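Local coordinates for protein anopheles gambiae adenosine kinase (Anopheles gambiae, PDB 3LOO) that phosphorylates adenosine to AMP as an ATP-dependent nucleoside kinase of the pfkB family, here bound to bis(adenosine)-5'-tetraphosphate, at residues G30-D35 / G104-D109; T136-V141 / C151-A156; F208-S213 / E227-V232. All blocks are in the same frame, centred on the assembly; numbering follows the deposited sequence.

Contact 1 of 3, residues G30-D35 / G104-D109. With B4P (bis(adenosine)-5'-tetraphosphate), chain D.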
loop_
_atom_site.group_PDB
_atom_site.type_symbol
_atom_site.label_atom_id
_atom_site.label_comp_id
_atom_site.label_asym_id
_atom_site.label_seq_id
_atom_site.Cartn_x
_atom_site.Cartn_y
_atom_site.Cartn_z
ATOM N N GLY A 30 4.707 -3.632 5.846
ATOM C CA GLY A 30 3.604 -4.230 5.118
ATOM C C GLY A 30 3.754 -5.733 4.952
ATOM O O GLY A 30 4.564 -6.382 5.644
ATOM N N ASN A 31 3.006 -6.261 3.984
ATOM C CA ASN A 31 2.955 -7.670 3.734
ATOM C C ASN A 31 3.609 -7.941 2.403
ATOM O O ASN A 31 3.054 -7.567 1.370
ATOM C CB ASN A 31 1.493 -8.181 3.628
ATOM C CG ASN A 31 0.628 -7.768 4.800
ATOM O OD1 ASN A 31 1.115 -7.682 5.947
ATOM N ND2 ASN A 31 -0.684 -7.556 4.532
ATOM N N PRO A 32 4.781 -8.598 2.419
ATOM C CA PRO A 32 5.380 -8.875 1.111
ATOM C C PRO A 32 4.759 -10.145 0.539
ATOM O O PRO A 32 4.843 -11.205 1.147
ATOM C CB PRO A 32 6.875 -9.072 1.429
ATOM C CG PRO A 32 6.912 -9.454 2.890
ATOM C CD PRO A 32 5.576 -9.118 3.542
ATOM N N LEU A 33 4.199 -10.024 -0.665
ATOM C CA LEU A 33 3.418 -11.063 -1.253
ATOM C C LEU A 33 3.848 -11.210 -2.710
ATOM O O LEU A 33 4.170 -10.207 -3.365
ATOM C CB LEU A 33 1.939 -10.633 -1.225
ATOM C CG LEU A 33 0.881 -10.978 -0.164
ATOM C CD1 LEU A 33 1.373 -11.303 1.206
ATOM C CD2 LEU A 33 -0.316 -10.001 -0.191
ATOM N N LEU A 34 3.825 -12.448 -3.206
ATOM C CA LEU A 34 4.040 -12.710 -4.621
ATOM C C LEU A 34 2.660 -12.755 -5.260
ATOM O O LEU A 34 1.808 -13.558 -4.843
ATOM C CB LEU A 34 4.764 -14.055 -4.817
ATOM C CG LEU A 34 5.099 -14.472 -6.282
ATOM C CD1 LEU A 34 6.030 -13.456 -7.026
ATOM C CD2 LEU A 34 5.718 -15.889 -6.352
ATOM N N ASP A 35 2.441 -11.918 -6.278
ATOM C CA ASP A 35 1.185 -11.931 -6.989
ATOM C C ASP A 35 1.187 -13.080 -7.992
ATOM O O ASP A 35 2.194 -13.312 -8.700
ATOM C CB ASP A 35 0.931 -10.594 -7.713
ATOM C CG ASP A 35 0.627 -9.421 -6.748
ATOM O OD1 ASP A 35 0.398 -9.644 -5.528
ATOM O OD2 ASP A 35 0.584 -8.263 -7.242
ATOM N N GLY A 104 8.719 -6.536 6.657
ATOM C CA GLY A 104 7.579 -7.459 6.608
ATOM C C GLY A 104 8.156 -8.862 6.704
ATOM O O GLY A 104 9.390 -9.022 6.747
ATOM N N CYS A 105 7.278 -9.865 6.753
ATOM C CA CYS A 105 7.695 -11.262 6.946
ATOM C C CYS A 105 7.429 -12.174 5.751
ATOM O O CYS A 105 6.313 -12.190 5.172
ATOM C CB CYS A 105 7.048 -11.838 8.218
ATOM S SG CYS A 105 7.759 -13.460 8.763
ATOM N N VAL A 106 8.459 -12.948 5.394
ATOM C CA VAL A 106 8.415 -13.859 4.251
ATOM C C VAL A 106 8.763 -15.250 4.765
ATOM O O VAL A 106 9.171 -15.406 5.931
ATOM C CB VAL A 106 9.408 -13.486 3.102
ATOM C CG1 VAL A 106 9.042 -12.140 2.409
ATOM C CG2 VAL A 106 10.874 -13.491 3.594
ATOM N N GLY A 107 8.637 -16.243 3.888
ATOM C CA GLY A 107 9.024 -17.612 4.227
ATOM C C GLY A 107 10.488 -17.799 3.866
ATOM O O GLY A 107 11.164 -16.853 3.417
ATOM N N GLN A 108 10.980 -19.028 4.028
ATOM C CA GLN A 108 12.324 -19.346 3.566
ATOM C C GLN A 108 12.216 -20.252 2.375
ATOM O O GLN A 108 12.367 -21.466 2.510
ATOM C CB GLN A 108 13.124 -20.008 4.676
ATOM C CG GLN A 108 13.764 -18.980 5.547
ATOM C CD GLN A 108 14.141 -19.537 6.872
ATOM O OE1 GLN A 108 13.699 -20.609 7.239
ATOM N NE2 GLN A 108 14.983 -18.828 7.592
ATOM N N ASP A 109 11.942 -19.677 1.214
ATOM C CA ASP A 109 11.468 -20.480 0.102
ATOM C C ASP A 109 11.777 -19.797 -1.191
ATOM O O ASP A 109 12.376 -18.729 -1.168
ATOM C CB ASP A 109 9.965 -20.798 0.236
ATOM C CG ASP A 109 9.095 -19.560 0.398
ATOM O OD1 ASP A 109 9.572 -18.441 0.157
ATOM O OD2 ASP A 109 7.910 -19.711 0.749
HETATM P PA B4P D . -4.731 -3.131 -7.199
HETATM O O1A B4P D . -4.206 -3.467 -8.586
HETATM O O2A B4P D . -6.055 -3.765 -6.774
HETATM O O3A B4P D . -5.047 -1.557 -7.228
HETATM P PB B4P D . -4.357 -0.550 -6.203
HETATM O O1B B4P D . -2.861 -0.399 -6.489
HETATM O O2B B4P D . -4.834 -0.750 -4.774
HETATM O O3B B4P D . -5.188 0.629 -7.031
HETATM P PG B4P D . -6.290 1.652 -6.454
HETATM O O1G B4P D . -7.682 1.151 -6.643
HETATM O O2G B4P D . -5.901 1.942 -5.018
HETATM O O3G B4P D . -6.070 2.987 -7.309
HETATM P PD B4P D . -6.985 3.683 -8.441
HETATM O O1D B4P D . -7.582 2.610 -9.274
HETATM O O2D B4P D . -7.848 4.776 -7.877
HETATM O O5E B4P D . -3.579 -3.378 -6.080
HETATM C C5E B4P D . -2.882 -4.581 -6.316
HETATM C C4E B4P D . -1.929 -4.973 -5.223
HETATM O O4E B4P D . -2.568 -5.136 -3.957
HETATM C C3E B4P D . -1.391 -6.338 -5.552
HETATM O O3E B4P D . -0.049 -6.104 -6.023
HETATM C C2E B4P D . -1.372 -7.086 -4.224
HETATM O O2E B4P D . -0.121 -7.701 -3.891
HETATM C C1E B4P D . -1.786 -6.018 -3.194
HETATM N N9A B4P D . -2.602 -6.637 -2.133
HETATM C C8A B4P D . -3.841 -7.200 -2.236
HETATM N N7A B4P D . -4.200 -7.656 -1.000
HETATM C C5A B4P D . -3.181 -7.415 -0.123
HETATM C C6A B4P D . -2.971 -7.638 1.248
HETATM N N6A B4P D . -3.879 -8.277 2.048
HETATM N N1A B4P D . -1.793 -7.255 1.801
HETATM C C2A B4P D . -0.846 -6.617 1.069
HETATM N N3A B4P D . -1.030 -6.380 -0.240
HETATM C C4A B4P D . -2.183 -6.757 -0.850
HETATM O O5F B4P D . -5.809 4.334 -9.313
HETATM C C5F B4P D . -4.737 5.056 -8.716
HETATM C C4F B4P D . -4.125 5.913 -9.822
HETATM O O4F B4P D . -3.865 5.149 -11.014
HETATM C C3F B4P D . -5.107 6.967 -10.302
HETATM O O3F B4P D . -5.108 8.065 -9.399
HETATM C C2F B4P D . -4.568 7.306 -11.678
HETATM O O2F B4P D . -3.485 8.251 -11.578
HETATM C C1F B4P D . -4.074 5.940 -12.191
HETATM N N9B B4P D . -5.189 5.330 -12.982
HETATM C C8B B4P D . -6.031 4.368 -12.553
HETATM N N7B B4P D . -6.935 4.050 -13.511
HETATM C C5B B4P D . -6.691 4.816 -14.595
HETATM C C6B B4P D . -7.264 4.967 -15.855
HETATM N N6B B4P D . -8.329 4.196 -16.192
HETATM N N1B B4P D . -6.735 5.869 -16.738
HETATM C C2B B4P D . -5.669 6.638 -16.406
HETATM N N3B B4P D . -5.074 6.544 -15.183
HETATM C C4B B4P D . -5.542 5.664 -14.243
HETATM O O HOH W 1 4.483 -9.031 6.987
HETATM O O HOH W 2 5.101 -13.289 2.891
#
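Pro32 and Val106 carry the apolar part of this contact. The proline ring and the valine side chain cross at about a right angle, and Pro32 CG presses on Val106 CG1 at 3.5 Å, tighter than usual for two carbons. Val106 CG1 lies anti to the carbonyl carbon (chi1 -66°), which turns that methyl to the proline. Leu115 of helix 110-122 and Tyr128 of strand 125-131 also pack on Pro32.

The backbones meet at two glycines. Gly30 O lies 3.3 Å from Gly104 CA, a CA-H...O contact. Gly104 has no side chain, and Gly30 O and Pro32 CD come close to its CA.

Two waters bridge the backbones. The first donates to Gly30 O and accepts from Cys105 N, 2.9 Å away. The second donates to both Pro32 O and Cys105 O, at 2.7 Å from Pro32 O. It gives a donor to two carbonyls that cannot bond each other. Each carbonyl of that pair is thus satisfied inside a buried contact.

The other side of segment 30-35 serves the ligand. Asn31 ND2 donates to N1A of one adenine at 3.0 Å, in a fairly straight bond (164°). Asp35 takes the ribose with both carboxylate oxygens: OD1 accepts from O2E and OD2 from O3E, each at 2.6 Å. Asp35 OD2 also accepts from Asn313 ND2, which helps to fix the carboxylate. Between these polar anchors, Leu33 CD2 touches the adenine at C2A, 3.6 Å away.

A carboxylate that holds both ribose hydroxyls, next to an asparagine that reads the base edge, is consistent with the adenosine site of a pfkB-family kinase, here built where the central sheet passes into the lid sheet.

Contact 2 of 3, residues T136-V141 / C151-A156; sequences TGTCAV and CANLAA. With B4P (bis(adenosine)-5'-tetraphosphate), chain D.
The unusual feature is that the hairpin pairing ends at a glycine, where Gly137 CA sits 3.2 Å from Leu154 O in a CA-H...O contact. Gly137 CA lies close to Asn153 O as well. Farther along, the strands pair as regular antiparallel neighbours, 167° between their directions. Thr138 and Asn153 form a hydrogen-bonded pair, with Thr138 N to Asn153 O and Asn153 N to Thr138 O both 2.8 Å. Ala140 and Cys151 form the next such pair. Between them, Cys139 and Ala152 make a non-hydrogen-bonded pair.

Cys139 and Ala152 face the ligand. Cys139 SG, anti to the backbone N (chi1 179°), reaches C8A of the adenine at 3.6 Å. Ala152 CB touches N6A at 3.4 Å, and Leu154 CD2 lies beside the same amino group at 3.7 Å. On the other face Thr138 and Asn153 lie side by side and point the same way; Thr138 OG1 is buried without a polar partner in the model.

Strand 33-39 pairs with the far edge of strand 137-144, while Tyr66 of helix 64-73 and Tyr111 of helix 110-122 cover the Thr138 face.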
loop_
_atom_site.group_PDB
_atom_site.type_symbol
_atom_site.label_atom_id
_atom_site.label_comp_id
_atom_site.label_asym_id
_atom_site.label_seq_id
_atom_site.Cartn_x
_atom_site.Cartn_y
_atom_site.Cartn_z
ATOM N N THR A 136 6.072 -18.089 1.962
ATOM C CA THR A 136 5.786 -16.704 1.549
ATOM C C THR A 136 4.337 -16.546 1.102
ATOM O O THR A 136 3.793 -17.434 0.492
ATOM C CB THR A 136 6.842 -16.208 0.514
ATOM O OG1 THR A 136 8.143 -16.299 1.131
ATOM C CG2 THR A 136 6.605 -14.756 0.063
ATOM N N GLY A 137 3.711 -15.426 1.466
ATOM C CA GLY A 137 2.330 -15.139 1.135
ATOM C C GLY A 137 2.214 -14.809 -0.340
ATOM O O GLY A 137 3.201 -14.437 -0.994
ATOM N N THR A 138 1.000 -14.951 -0.865
ATOM C CA THR A 138 0.739 -14.729 -2.260
ATOM C C THR A 138 -0.584 -13.987 -2.349
ATOM O O THR A 138 -1.373 -13.971 -1.377
ATOM C CB THR A 138 0.610 -16.070 -3.057
ATOM O OG1 THR A 138 -0.465 -16.869 -2.519
ATOM C CG2 THR A 138 1.900 -16.872 -3.019
ATOM N N CYS A 139 -0.846 -13.405 -3.508
ATOM C CA CYS A 139 -2.123 -12.770 -3.731
ATOM C C CYS A 139 -2.592 -13.168 -5.123
ATOM O O CYS A 139 -1.897 -12.908 -6.096
ATOM C CB CYS A 139 -2.018 -11.225 -3.614
ATOM S SG CYS A 139 -3.611 -10.379 -3.910
ATOM N N ALA A 140 -3.742 -13.843 -5.194
ATOM C CA ALA A 140 -4.397 -14.131 -6.458
ATOM C C ALA A 140 -4.877 -12.823 -7.035
ATOM O O ALA A 140 -5.544 -12.045 -6.333
ATOM C CB ALA A 140 -5.598 -15.096 -6.232
ATOM N N VAL A 141 -4.545 -12.564 -8.299
ATOM C CA VAL A 141 -5.038 -11.388 -9.004
ATOM C C VAL A 141 -5.770 -11.906 -10.243
ATOM O O VAL A 141 -5.137 -12.311 -11.225
ATOM C CB VAL A 141 -3.888 -10.470 -9.468
ATOM C CG1 VAL A 141 -4.437 -9.301 -10.285
ATOM C CG2 VAL A 141 -3.036 -9.953 -8.287
ATOM N N CYS A 151 -7.344 -12.044 -4.035
ATOM C CA CYS A 151 -7.500 -12.888 -2.848
ATOM C C CYS A 151 -6.128 -13.148 -2.277
ATOM O O CYS A 151 -5.311 -13.844 -2.908
ATOM C CB CYS A 151 -8.258 -14.201 -3.169
ATOM S SG CYS A 151 -8.415 -15.340 -1.816
ATOM N N ALA A 152 -5.895 -12.568 -1.096
ATOM C CA ALA A 152 -4.573 -12.529 -0.454
ATOM C C ALA A 152 -4.440 -13.629 0.589
ATOM O O ALA A 152 -5.212 -13.686 1.554
ATOM C CB ALA A 152 -4.307 -11.127 0.211
ATOM N N ASN A 153 -3.485 -14.502 0.343
ATOM C CA ASN A 153 -3.117 -15.590 1.210
ATOM C C ASN A 153 -1.855 -15.123 1.903
ATOM O O ASN A 153 -0.742 -15.226 1.330
ATOM C CB ASN A 153 -2.829 -16.847 0.375
ATOM C CG ASN A 153 -2.243 -17.993 1.207
ATOM O OD1 ASN A 153 -2.527 -18.125 2.401
ATOM N ND2 ASN A 153 -1.412 -18.803 0.578
ATOM N N LEU A 154 -2.043 -14.553 3.099
ATOM C CA LEU A 154 -0.963 -13.836 3.799
ATOM C C LEU A 154 0.156 -14.754 4.264
ATOM O O LEU A 154 1.337 -14.414 4.135
ATOM C CB LEU A 154 -1.494 -13.022 4.986
ATOM C CG LEU A 154 -2.405 -11.825 4.671
ATOM C CD1 LEU A 154 -2.690 -11.024 5.920
ATOM C CD2 LEU A 154 -1.746 -10.888 3.581
ATOM N N ALA A 155 -0.225 -15.901 4.829
ATOM C CA ALA A 155 0.711 -16.974 5.201
ATOM C C ALA A 155 1.905 -16.394 6.004
ATOM O O ALA A 155 1.668 -15.876 7.096
ATOM C CB ALA A 155 1.141 -17.767 3.946
ATOM N N ALA A 156 3.150 -16.430 5.498
ATOM C CA ALA A 156 4.302 -15.941 6.298
ATOM C C ALA A 156 4.224 -14.457 6.650
ATOM O O ALA A 156 4.746 -14.022 7.692
ATOM C CB ALA A 156 5.654 -16.246 5.611
HETATM P PA B4P D . -4.731 -3.131 -7.199
HETATM O O1A B4P D . -4.206 -3.467 -8.586
HETATM O O2A B4P D . -6.055 -3.765 -6.774
HETATM O O3A B4P D . -5.047 -1.557 -7.228
HETATM P PB B4P D . -4.357 -0.550 -6.203
HETATM O O1B B4P D . -2.861 -0.399 -6.489
HETATM O O2B B4P D . -4.834 -0.750 -4.774
HETATM O O3B B4P D . -5.188 0.629 -7.031
HETATM P PG B4P D . -6.290 1.652 -6.454
HETATM O O1G B4P D . -7.682 1.151 -6.643
HETATM O O2G B4P D . -5.901 1.942 -5.018
HETATM O O3G B4P D . -6.070 2.987 -7.309
HETATM P PD B4P D . -6.985 3.683 -8.441
HETATM O O1D B4P D . -7.582 2.610 -9.274
HETATM O O2D B4P D . -7.848 4.776 -7.877
HETATM O O5E B4P D . -3.579 -3.378 -6.080
HETATM C C5E B4P D . -2.882 -4.581 -6.316
HETATM C C4E B4P D . -1.929 -4.973 -5.223
HETATM O O4E B4P D . -2.568 -5.136 -3.957
HETATM C C3E B4P D . -1.391 -6.338 -5.552
HETATM O O3E B4P D . -0.049 -6.104 -6.023
HETATM C C2E B4P D . -1.372 -7.086 -4.224
HETATM O O2E B4P D . -0.121 -7.701 -3.891
HETATM C C1E B4P D . -1.786 -6.018 -3.194
HETATM N N9A B4P D . -2.602 -6.637 -2.133
HETATM C C8A B4P D . -3.841 -7.200 -2.236
HETATM N N7A B4P D . -4.200 -7.656 -1.000
HETATM C C5A B4P D . -3.181 -7.415 -0.123
HETATM C C6A B4P D . -2.971 -7.638 1.248
HETATM N N6A B4P D . -3.879 -8.277 2.048
HETATM N N1A B4P D . -1.793 -7.255 1.801
HETATM C C2A B4P D . -0.846 -6.617 1.069
HETATM N N3A B4P D . -1.030 -6.380 -0.240
HETATM C C4A B4P D . -2.183 -6.757 -0.850
HETATM O O5F B4P D . -5.809 4.334 -9.313
HETATM C C5F B4P D . -4.737 5.056 -8.716
HETATM C C4F B4P D . -4.125 5.913 -9.822
HETATM O O4F B4P D . -3.865 5.149 -11.014
HETATM C C3F B4P D . -5.107 6.967 -10.302
HETATM O O3F B4P D . -5.108 8.065 -9.399
HETATM C C2F B4P D . -4.568 7.306 -11.678
HETATM O O2F B4P D . -3.485 8.251 -11.578
HETATM C C1F B4P D . -4.074 5.940 -12.191
HETATM N N9B B4P D . -5.189 5.330 -12.982
HETATM C C8B B4P D . -6.031 4.368 -12.553
HETATM N N7B B4P D . -6.935 4.050 -13.511
HETATM C C5B B4P D . -6.691 4.816 -14.595
HETATM C C6B B4P D . -7.264 4.967 -15.855
HETATM N N6B B4P D . -8.329 4.196 -16.192
HETATM N N1B B4P D . -6.735 5.869 -16.738
HETATM C C2B B4P D . -5.669 6.638 -16.406
HETATM N N3B B4P D . -5.074 6.544 -15.183
HETATM C C4B B4P D . -5.542 5.664 -14.243
#

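Contact 3 of 3, residues F208-S213 / E227-V232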
loop_
_atom_site.group_PDB
_atom_site.type_symbol
_atom_site.label_atom_id
_atom_site.label_comp_id
_atom_site.label_asym_id
_atom_site.label_seq_id
_atom_site.Cartn_x
_atom_site.Cartn_y
_atom_site.Cartn_z
ATOM N N PHE A 208 3.842 10.212 9.590
ATOM C CA PHE A 208 3.282 8.835 9.564
ATOM C C PHE A 208 2.129 8.883 8.551
ATOM O O PHE A 208 1.263 9.778 8.574
ATOM C CB PHE A 208 2.868 8.319 10.945
ATOM C CG PHE A 208 2.333 6.905 10.919
ATOM C CD1 PHE A 208 3.186 5.836 11.057
ATOM C CD2 PHE A 208 0.964 6.659 10.667
ATOM C CE1 PHE A 208 2.717 4.534 10.992
ATOM C CE2 PHE A 208 0.469 5.351 10.571
ATOM C CZ PHE A 208 1.367 4.282 10.735
ATOM N N MET A 209 2.184 7.954 7.615
ATOM C CA MET A 209 1.281 7.944 6.493
ATOM C C MET A 209 0.733 6.516 6.370
ATOM O O MET A 209 1.404 5.532 6.726
ATOM C CB MET A 209 2.019 8.382 5.216
ATOM C CG MET A 209 2.700 9.787 5.358
ATOM S SD MET A 209 3.764 10.187 3.985
ATOM C CE MET A 209 5.254 9.337 4.514
ATOM N N MET A 210 -0.483 6.402 5.860
ATOM C CA MET A 210 -1.076 5.073 5.691
ATOM C C MET A 210 -2.080 5.064 4.559
ATOM O O MET A 210 -2.464 6.097 4.034
ATOM C CB MET A 210 -1.686 4.541 7.000
ATOM C CG MET A 210 -2.835 5.370 7.592
ATOM S SD MET A 210 -3.920 4.418 8.721
ATOM C CE MET A 210 -4.878 3.474 7.511
ATOM N N ASN A 211 -2.488 3.862 4.184
ATOM C CA ASN A 211 -3.391 3.692 3.076
ATOM C C ASN A 211 -4.621 2.970 3.621
ATOM O O ASN A 211 -4.475 2.066 4.478
ATOM C CB ASN A 211 -2.723 2.787 2.059
ATOM C CG ASN A 211 -3.283 2.952 0.700
ATOM O OD1 ASN A 211 -4.465 2.665 0.460
ATOM N ND2 ASN A 211 -2.453 3.459 -0.223
ATOM N N LEU A 212 -5.805 3.288 3.087
ATOM C CA LEU A 212 -6.981 2.517 3.487
ATOM C C LEU A 212 -6.928 1.089 2.987
ATOM O O LEU A 212 -7.522 0.204 3.603
ATOM C CB LEU A 212 -8.284 3.218 3.123
ATOM C CG LEU A 212 -8.597 4.510 3.875
ATOM C CD1 LEU A 212 -9.781 5.205 3.202
ATOM C CD2 LEU A 212 -8.815 4.222 5.428
ATOM N N SER A 213 -6.222 0.880 1.870
ATOM C CA SER A 213 -5.938 -0.444 1.266
ATOM C C SER A 213 -7.096 -1.185 0.586
ATOM O O SER A 213 -6.951 -1.648 -0.549
ATOM C CB SER A 213 -5.249 -1.369 2.268
ATOM O OG SER A 213 -3.951 -0.879 2.579
ATOM N N GLU A 227 -8.239 4.434 16.563
ATOM C CA GLU A 227 -7.158 4.598 17.503
ATOM C C GLU A 227 -5.848 5.162 16.835
ATOM O O GLU A 227 -5.100 5.932 17.457
ATOM C CB GLU A 227 -6.863 3.274 18.237
ATOM C CG GLU A 227 -5.858 3.468 19.410
ATOM C CD GLU A 227 -5.514 2.202 20.185
ATOM O OE1 GLU A 227 -5.795 1.079 19.739
ATOM O OE2 GLU A 227 -4.937 2.324 21.272
ATOM N N ILE A 228 -5.593 4.811 15.571
ATOM C CA ILE A 228 -4.346 5.248 14.899
ATOM C C ILE A 228 -4.508 6.612 14.199
ATOM O O ILE A 228 -3.525 7.327 13.981
ATOM C CB ILE A 228 -3.810 4.177 13.894
ATOM C CG1 ILE A 228 -2.298 4.371 13.641
ATOM C CG2 ILE A 228 -4.579 4.254 12.539
ATOM C CD1 ILE A 228 -1.592 3.104 13.007
ATOM N N PHE A 229 -5.738 6.972 13.835
ATOM C CA PHE A 229 -5.968 8.200 13.111
ATOM C C PHE A 229 -5.354 9.501 13.667
ATOM O O PHE A 229 -4.917 10.313 12.857
ATOM C CB PHE A 229 -7.443 8.431 12.798
ATOM C CG PHE A 229 -7.882 7.817 11.496
ATOM C CD1 PHE A 229 -6.952 7.454 10.536
ATOM C CD2 PHE A 229 -9.230 7.574 11.247
ATOM C CE1 PHE A 229 -7.360 6.863 9.327
ATOM C CE2 PHE A 229 -9.651 7.003 10.035
ATOM C CZ PHE A 229 -8.714 6.645 9.074
ATOM N N PRO A 230 -5.309 9.709 15.017
ATOM C CA PRO A 230 -4.697 10.954 15.531
ATOM C C PRO A 230 -3.240 11.123 15.089
ATOM O O PRO A 230 -2.723 12.224 15.021
ATOM C CB PRO A 230 -4.757 10.756 17.075
ATOM C CG PRO A 230 -6.078 9.901 17.256
ATOM C CD PRO A 230 -5.887 8.891 16.117
ATOM N N TYR A 231 -2.583 10.006 14.789
ATOM C CA TYR A 231 -1.169 10.002 14.457
ATOM C C TYR A 231 -0.950 9.914 12.969
ATOM O O TYR A 231 0.186 9.793 12.513
ATOM C CB TYR A 231 -0.501 8.816 15.125
ATOM C CG TYR A 231 -0.865 8.678 16.573
ATOM C CD1 TYR A 231 -0.261 9.483 17.556
ATOM C CD2 TYR A 231 -1.865 7.789 16.972
ATOM C CE1 TYR A 231 -0.612 9.362 18.907
ATOM C CE2 TYR A 231 -2.248 7.682 18.314
ATOM C CZ TYR A 231 -1.614 8.464 19.269
ATOM O OH TYR A 231 -1.960 8.311 20.597
ATOM N N VAL A 232 -2.019 9.969 12.203
ATOM C CA VAL A 232 -1.886 9.910 10.732
ATOM C C VAL A 232 -1.750 11.290 10.135
ATOM O O VAL A 232 -2.667 12.102 10.259
ATOM C CB VAL A 232 -3.039 9.120 10.098
ATOM C CG1 VAL A 232 -3.020 9.244 8.593
ATOM C CG2 VAL A 232 -2.914 7.624 10.525
#
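Strand 207-211 runs past the 3-10 turn 229-231 that follows helix 222-228, and the backbones come nearest at Phe208 and Val232, whose CA atoms are 5.4 Å apart. The turn is held by its own backbone bonds, Tyr231 N to Ile228 O and Val232 N to Phe229 O.

The side chains pack by apolar contact. Phe208 CG is anti to the backbone N (chi1 -178°), and this carries the ring toward Ile228 and Val232. Ile228 CD1 meets it at CE2, 3.9 Å away, and the two side chains cross at about a right angle. Val232 CG2 meets the ring at its edge, near the ring plane, 4.0 Å from CD2. At the root of the side chain, Phe208 CB rests against Tyr231 O at 3.4 Å.

Met210 continues the row. Its CG lies between the backbone N and the carbonyl carbon (chi1 62°) and packs on Val232 CG2 at 3.7 Å. Its chain then bends at the sulfur. Met210 SD lies 3.9 Å from Ile228 CG2 and makes an oblique Met-aromatic contact with the Phe229 ring, 5.4 Å from the ring centroid. Leu212 CD2 approaches the same ring at its edge, 4.4 Å from CZ.

At the end of the strand, Asn211 OD1 accepts from Ser213 N and closes an Asx turn. Tyr181 OH takes up Asn211 ND2, while Phe229 O and Val232 O are both bonded to Arg275.

Phe208 also packs on strand 179-183 and helix 187-203, and Leu245 of helix 239-248 touches both Leu212 and Phe229. This is layer packing within a beta-alpha-beta crossover between the parallel strands 207-211 and 234-238, typical of the three-layer alpha/beta/alpha core of the pfkB (ribokinase-like) fold.

Overall arrangement
From the N terminus, contact 1 comes first: segment 30-35 leaves the large sheet after strand 26-29 and meets the end of strand 100-107, closing a loop of 68 residues. Contact 2 follows with a short hairpin, and contact 3 closes a mostly helical loop of 13 residues. The three are in series; none encloses or crosses another. Contacts 1 and 2 touch through Asp109 and Thr136, share the small sheet through neighbouring strands 33-39 and 137-144, and both border the ligand. Contact 3, its centre about 22 Å from that of contact 1, lies on strand 207-211 of the large sheet and the helical connection beside it, which leads into strand 234-238.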